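Local coordinates for antibiotic resistance protein (Deinococcus radiodurans, PDB 2VLI) that probably transfers a phosphate group to tunicamycin, giving resistance to the antibiotic, as a phosphotransferase of the P-loop NTPase superfamily, at residues I86-H92 with E141-F147; I10-F14 with A113-V118. The contacts are given in a common frame with arbitrary orientation. Residues are numbered along the deposited sequence.

Contact 1 of 2, residues I86-H92 with E141-F147. With CD (cadmium ion), chain C.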
loop_
_atom_site.group_PDB
_atom_site.type_symbol
_atom_site.label_atom_id
_atom_site.label_comp_id
_atom_site.label_asym_id
_atom_site.label_seq_id
_atom_site.Cartn_x
_atom_site.Cartn_y
_atom_site.Cartn_z
ATOM N N ILE A 86 0.382 -9.403 5.494
ATOM C CA ILE A 86 -0.376 -8.172 5.387
ATOM C C ILE A 86 0.307 -7.309 4.312
ATOM O O ILE A 86 1.504 -7.133 4.345
ATOM C CB ILE A 86 -0.383 -7.378 6.674
ATOM C CG1 ILE A 86 -1.060 -8.168 7.822
ATOM C CG2 ILE A 86 -1.066 -6.036 6.465
ATOM C CD1 ILE A 86 -2.545 -8.172 7.782
ATOM N N SER A 87 -0.511 -6.727 3.432
ATOM C CA SER A 87 -0.050 -5.883 2.319
ATOM C C SER A 87 -0.526 -4.454 2.428
ATOM O O SER A 87 0.137 -3.560 1.892
ATOM C CB SER A 87 -0.531 -6.500 0.994
ATOM O OG SER A 87 -1.959 -6.770 0.986
ATOM N N ASP A 88 -1.639 -4.252 3.122
ATOM C CA ASP A 88 -2.341 -2.981 3.310
ATOM C C ASP A 88 -1.523 -2.158 4.283
ATOM O O ASP A 88 -1.277 -2.582 5.400
ATOM C CB ASP A 88 -3.788 -3.236 3.868
ATOM C CG ASP A 88 -4.682 -1.963 3.922
ATOM O OD1 ASP A 88 -4.603 -1.139 4.879
ATOM O OD2 ASP A 88 -5.535 -1.772 3.011
ATOM N N THR A 89 -1.083 -0.986 3.835
ATOM C CA THR A 89 -0.363 -0.074 4.663
ATOM C C THR A 89 -1.254 0.379 5.829
ATOM O O THR A 89 -0.817 0.512 6.952
ATOM C CB THR A 89 0.088 1.143 3.835
ATOM O OG1 THR A 89 1.135 0.732 2.948
ATOM C CG2 THR A 89 0.519 2.266 4.751
ATOM N N ALA A 90 -2.526 0.609 5.554
ATOM C CA ALA A 90 -3.452 1.036 6.591
ATOM C C ALA A 90 -3.669 -0.082 7.666
ATOM O O ALA A 90 -3.623 0.202 8.858
ATOM C CB ALA A 90 -4.804 1.484 5.968
ATOM N N ARG A 91 -3.877 -1.320 7.247
ATOM C CA ARG A 91 -3.994 -2.445 8.213
ATOM C C ARG A 91 -2.669 -2.629 8.980
ATOM O O ARG A 91 -2.686 -2.840 10.172
ATOM C CB ARG A 91 -4.406 -3.778 7.569
ATOM C CG ARG A 91 -5.954 -4.007 7.425
ATOM C CD ARG A 91 -6.347 -5.459 7.018
ATOM N NE ARG A 91 -5.591 -5.830 5.832
ATOM C CZ ARG A 91 -5.221 -7.060 5.422
ATOM N NH1 ARG A 91 -5.548 -8.181 6.060
ATOM N NH2 ARG A 91 -4.471 -7.146 4.325
ATOM N N HIS A 92 -1.526 -2.505 8.292
ATOM C CA HIS A 92 -0.221 -2.578 8.964
ATOM C C HIS A 92 -0.104 -1.525 10.071
ATOM O O HIS A 92 0.343 -1.816 11.175
ATOM C CB HIS A 92 0.931 -2.433 7.943
ATOM C CG HIS A 92 2.295 -2.498 8.556
ATOM N ND1 HIS A 92 2.857 -3.683 9.010
ATOM C CD2 HIS A 92 3.196 -1.521 8.824
ATOM C CE1 HIS A 92 4.051 -3.420 9.528
ATOM N NE2 HIS A 92 4.285 -2.120 9.421
ATOM N N GLU A 141 5.214 -3.052 -3.070
ATOM C CA GLU A 141 4.600 -2.405 -1.868
ATOM C C GLU A 141 5.297 -2.778 -0.580
ATOM O O GLU A 141 5.576 -1.907 0.249
ATOM C CB GLU A 141 3.102 -2.654 -1.720
ATOM C CG GLU A 141 2.599 -2.168 -0.307
ATOM C CD GLU A 141 1.129 -1.852 -0.168
ATOM O OE1 GLU A 141 0.359 -2.415 -0.949
ATOM O OE2 GLU A 141 0.782 -1.048 0.808
ATOM N N LEU A 142 5.637 -4.069 -0.397
ATOM C CA LEU A 142 6.334 -4.480 0.798
ATOM C C LEU A 142 7.723 -3.857 1.057
ATOM O O LEU A 142 8.195 -3.808 2.195
ATOM C CB LEU A 142 6.436 -6.028 0.861
ATOM C CG LEU A 142 5.097 -6.768 0.965
ATOM C CD1 LEU A 142 5.215 -8.333 0.827
ATOM C CD2 LEU A 142 4.485 -6.450 2.258
ATOM N N ARG A 143 8.380 -3.474 -0.022
ATOM C CA ARG A 143 9.665 -2.800 -0.002
ATOM C C ARG A 143 9.579 -1.341 0.479
ATOM O O ARG A 143 10.611 -0.722 0.678
ATOM C CB ARG A 143 10.293 -2.806 -1.356
ATOM C CG ARG A 143 10.875 -4.150 -1.811
ATOM C CD ARG A 143 11.269 -3.995 -3.256
ATOM N NE ARG A 143 11.823 -5.233 -3.802
ATOM C CZ ARG A 143 13.091 -5.615 -3.681
ATOM N NH1 ARG A 143 13.982 -4.851 -3.081
ATOM N NH2 ARG A 143 13.486 -6.792 -4.181
ATOM N N GLY A 144 8.370 -0.828 0.705
ATOM C CA GLY A 144 8.192 0.520 1.266
ATOM C C GLY A 144 8.717 0.566 2.687
ATOM O O GLY A 144 8.599 -0.414 3.422
ATOM N N GLU A 145 9.238 1.716 3.119
ATOM C CA GLU A 145 9.707 1.831 4.481
ATOM C C GLU A 145 8.625 1.775 5.556
ATOM O O GLU A 145 8.960 1.573 6.692
ATOM C CB GLU A 145 10.714 2.957 4.674
ATOM C CG GLU A 145 11.967 2.735 3.921
ATOM C CD GLU A 145 12.671 1.399 4.267
ATOM O OE1 GLU A 145 12.801 1.016 5.404
ATOM O OE2 GLU A 145 13.168 0.791 3.367
ATOM N N GLN A 146 7.341 1.925 5.216
ATOM C CA GLN A 146 6.260 1.717 6.211
ATOM C C GLN A 146 6.256 0.230 6.718
ATOM O O GLN A 146 5.717 -0.117 7.768
ATOM C CB GLN A 146 4.904 2.052 5.590
ATOM C CG GLN A 146 4.284 1.074 4.530
ATOM C CD GLN A 146 4.800 1.271 3.126
ATOM O OE1 GLN A 146 5.855 1.865 2.932
ATOM N NE2 GLN A 146 4.048 0.770 2.118
ATOM N N PHE A 147 6.937 -0.618 5.979
ATOM C CA PHE A 147 7.053 -2.072 6.338
ATOM C C PHE A 147 8.411 -2.484 7.006
ATOM O O PHE A 147 8.635 -3.646 7.259
ATOM C CB PHE A 147 6.768 -2.913 5.081
ATOM C CG PHE A 147 5.323 -3.078 4.780
ATOM C CD1 PHE A 147 4.499 -3.776 5.649
ATOM C CD2 PHE A 147 4.774 -2.561 3.616
ATOM C CE1 PHE A 147 3.137 -3.865 5.376
ATOM C CE2 PHE A 147 3.443 -2.698 3.322
ATOM C CZ PHE A 147 2.616 -3.356 4.220
HETATM CD CD CD C . 14.294 -0.902 4.497
#
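The phenyl ring of Phe147 directs its edge at a face of the His92 imidazole, an edge-to-face pair with centroids 4.7 Å apart and planes inclined at 51°. In this P-loop NTPase fold, built on a parallel sheet of strand order 2-3-1-4-5, the pair joins the beginning of helix 89-101 to the 3-10 segment 145-147. Backbone oxygens line the Phe147 ring: Ser87 O lies near its plane, 3.4 Å from Phe147 CZ, and Ile86 O is 3.8 Å from Phe147 CE1 and 3.7 Å from Leu142 CD2. A polar cluster sits beside this buried aromatic pair, centred on the hydroxyl of Thr89. Thr89 OG1 donates to Glu141 OE2 over 2.8 Å and accepts from Gln146 NE2 at 3.0 Å, so one side chain links Glu141 of helix 132-142 to Gln146 of the 3-10 segment. The cluster reaches the dimer interface: Thr89 and Glu141 make weak hydrogen bonds to Glu141 and Thr89 of the second subunit, and the two Glu141 carboxylates come close despite their like charge. Helix 89-101 is N-capped by Asp88, which accepts from the Arg91 backbone amide. Glu145, in the 3-10 segment, binds the cadmium ion together with His150, its carboxylate chelating with OE1 at 2.6 Å and OE2 at 2.3 Å from CD.

Contact 2 of 2, residues I10-F14 with A113-V118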
loop_
_atom_site.group_PDB
_atom_site.type_symbol
_atom_site.label_atom_id
_atom_site.label_comp_id
_atom_site.label_asym_id
_atom_site.label_seq_id
_atom_site.Cartn_x
_atom_site.Cartn_y
_atom_site.Cartn_z
ATOM N N ILE A 10 6.610 -11.678 11.980
ATOM C CA ILE A 10 7.172 -11.855 10.665
ATOM C C ILE A 10 6.109 -11.751 9.570
ATOM O O ILE A 10 5.254 -12.629 9.431
ATOM C CB ILE A 10 7.878 -13.236 10.550
ATOM C CG1 ILE A 10 8.970 -13.340 11.605
ATOM C CG2 ILE A 10 8.439 -13.441 9.113
ATOM C CD1 ILE A 10 9.469 -14.778 11.862
ATOM N N ASN A 11 6.168 -10.673 8.794
ATOM C CA ASN A 11 5.262 -10.443 7.707
ATOM C C ASN A 11 5.927 -10.896 6.419
ATOM O O ASN A 11 7.120 -10.707 6.236
ATOM C CB ASN A 11 4.921 -8.973 7.613
ATOM C CG ASN A 11 3.852 -8.685 6.570
ATOM O OD1 ASN A 11 2.993 -9.527 6.278
ATOM N ND2 ASN A 11 3.934 -7.521 5.965
ATOM N N GLY A 12 5.155 -11.431 5.519
ATOM C CA GLY A 12 5.720 -12.059 4.324
ATOM C C GLY A 12 4.717 -11.990 3.214
ATOM O O GLY A 12 3.534 -11.754 3.480
ATOM N N PRO A 13 5.179 -12.163 1.967
ATOM C CA PRO A 13 4.293 -12.100 0.820
ATOM C C PRO A 13 3.632 -13.446 0.503
ATOM O O PRO A 13 2.847 -13.497 -0.412
ATOM C CB PRO A 13 5.256 -11.770 -0.317
ATOM C CG PRO A 13 6.475 -12.532 0.043
ATOM C CD PRO A 13 6.570 -12.436 1.551
ATOM N N PHE A 14 3.951 -14.504 1.253
ATOM C CA PHE A 14 3.481 -15.864 0.935
ATOM C C PHE A 14 2.024 -16.150 1.370
ATOM O O PHE A 14 1.248 -15.211 1.638
ATOM C CB PHE A 14 4.451 -16.905 1.520
ATOM C CG PHE A 14 5.872 -16.735 1.057
ATOM C CD1 PHE A 14 6.233 -17.056 -0.274
ATOM C CD2 PHE A 14 6.860 -16.264 1.945
ATOM C CE1 PHE A 14 7.541 -16.913 -0.710
ATOM C CE2 PHE A 14 8.186 -16.093 1.517
ATOM C CZ PHE A 14 8.524 -16.423 0.179
ATOM N N ALA A 113 11.139 -11.003 -0.668
ATOM C CA ALA A 113 11.466 -12.225 -1.339
ATOM C C ALA A 113 11.517 -12.009 -2.831
ATOM O O ALA A 113 10.790 -11.179 -3.352
ATOM C CB ALA A 113 10.442 -13.301 -0.984
ATOM N N PRO A 114 12.376 -12.785 -3.539
ATOM C CA PRO A 114 12.481 -12.704 -4.984
ATOM C C PRO A 114 11.190 -13.080 -5.710
ATOM O O PRO A 114 10.463 -14.007 -5.281
ATOM C CB PRO A 114 13.592 -13.714 -5.310
ATOM C CG PRO A 114 14.407 -13.744 -4.085
ATOM C CD PRO A 114 13.384 -13.705 -2.978
ATOM N N LEU A 115 10.879 -12.343 -6.779
ATOM C CA LEU A 115 9.634 -12.581 -7.525
ATOM C C LEU A 115 9.456 -14.091 -7.933
ATOM O O LEU A 115 8.381 -14.656 -7.803
ATOM C CB LEU A 115 9.552 -11.681 -8.740
ATOM C CG LEU A 115 8.393 -11.827 -9.692
ATOM C CD1 LEU A 115 7.046 -11.684 -8.975
ATOM C CD2 LEU A 115 8.595 -10.856 -10.903
ATOM N N ASN A 116 10.510 -14.712 -8.431
ATOM C CA ASN A 116 10.407 -16.064 -8.926
ATOM C C ASN A 116 10.082 -17.045 -7.798
ATOM O O ASN A 116 9.288 -17.968 -7.996
ATOM C CB ASN A 116 11.708 -16.433 -9.654
ATOM C CG ASN A 116 12.857 -16.734 -8.717
ATOM O OD1 ASN A 116 13.169 -17.917 -8.489
ATOM N ND2 ASN A 116 13.504 -15.708 -8.172
ATOM N N VAL A 117 10.640 -16.797 -6.603
ATOM C CA VAL A 117 10.383 -17.617 -5.424
ATOM C C VAL A 117 8.913 -17.519 -5.014
ATOM O O VAL A 117 8.271 -18.547 -4.696
ATOM C CB VAL A 117 11.333 -17.273 -4.287
ATOM C CG1 VAL A 117 10.856 -17.833 -2.891
ATOM C CG2 VAL A 117 12.762 -17.727 -4.651
ATOM N N VAL A 118 8.363 -16.311 -5.066
ATOM C CA VAL A 118 6.959 -16.129 -4.725
ATOM C C VAL A 118 6.054 -16.777 -5.790
ATOM O O VAL A 118 5.090 -17.458 -5.458
ATOM C CB VAL A 118 6.588 -14.661 -4.534
ATOM C CG1 VAL A 118 5.116 -14.551 -4.203
ATOM C CG2 VAL A 118 7.438 -14.031 -3.413
#
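Ala113, just beyond the end of strand 107-112, points its CB toward the opposing loop, where it lies 3.8 Å from Phe14 CZ and 4.2 Å from Pro13 CG; like every contact between the two segments this is apolar, and no hydrogen bond joins them. The chain then turns at Pro114, whose ring is directed away from residues 10-14 and packs on Thr153 and Ala154. Pro114 occupies the N-cap position of helix 115-123, and its carbonyl O accepts from Val118 N at 3.1 Å, closing the first helical turn. Leu115 faces elsewhere, against Val135 and Glu136 of helix 132-142. The segment opposite, 10-14, runs off the end of strand 7-11 into a Gly-Pro-Phe sequence that begins the P-loop (Walker A motif), the phosphate-binding loop of this superfamily; the chain could not be modelled directly after Phe14, a residue largely exposed to solvent. Ser85 OG also hydrogen-bonds to the carbonyl oxygens of Gly12 and Phe14. Val117 follows and meets the edge of the phenyl ring, its CG1 lying 4.1 Å from Phe14 CE1. Val118 comes nearest in backbone terms, its CA 6.6 Å from the CA of Phe14, and its CG2 serves both loop residues, 3.9 Å from Pro13 CG and 4.0 Å from Phe14 CE1.

The two contacts interlock along the chain, their segments alternating in the order 10-14, 86-92, 113-118, 141-147, and their centres lie 13 Å apart. They touch directly. Asn11, at the end of the central strand 7-11, probably accepts a hydrogen bond from Ile86 (Ile86 N to Asn11 OD1, 2.7 Å), while its ND2 lies 3.8 Å from Phe147 CE1. Leu142 CD1 packs 3.6 Å from Pro13 CB, so Leu142 rests on the start of the P-loop. Contact 2 thus includes the first residues of the probable phosphate-binding loop, whereas contact 1 extends from it to the subunit interface and, through Glu145, to the cadmium ion.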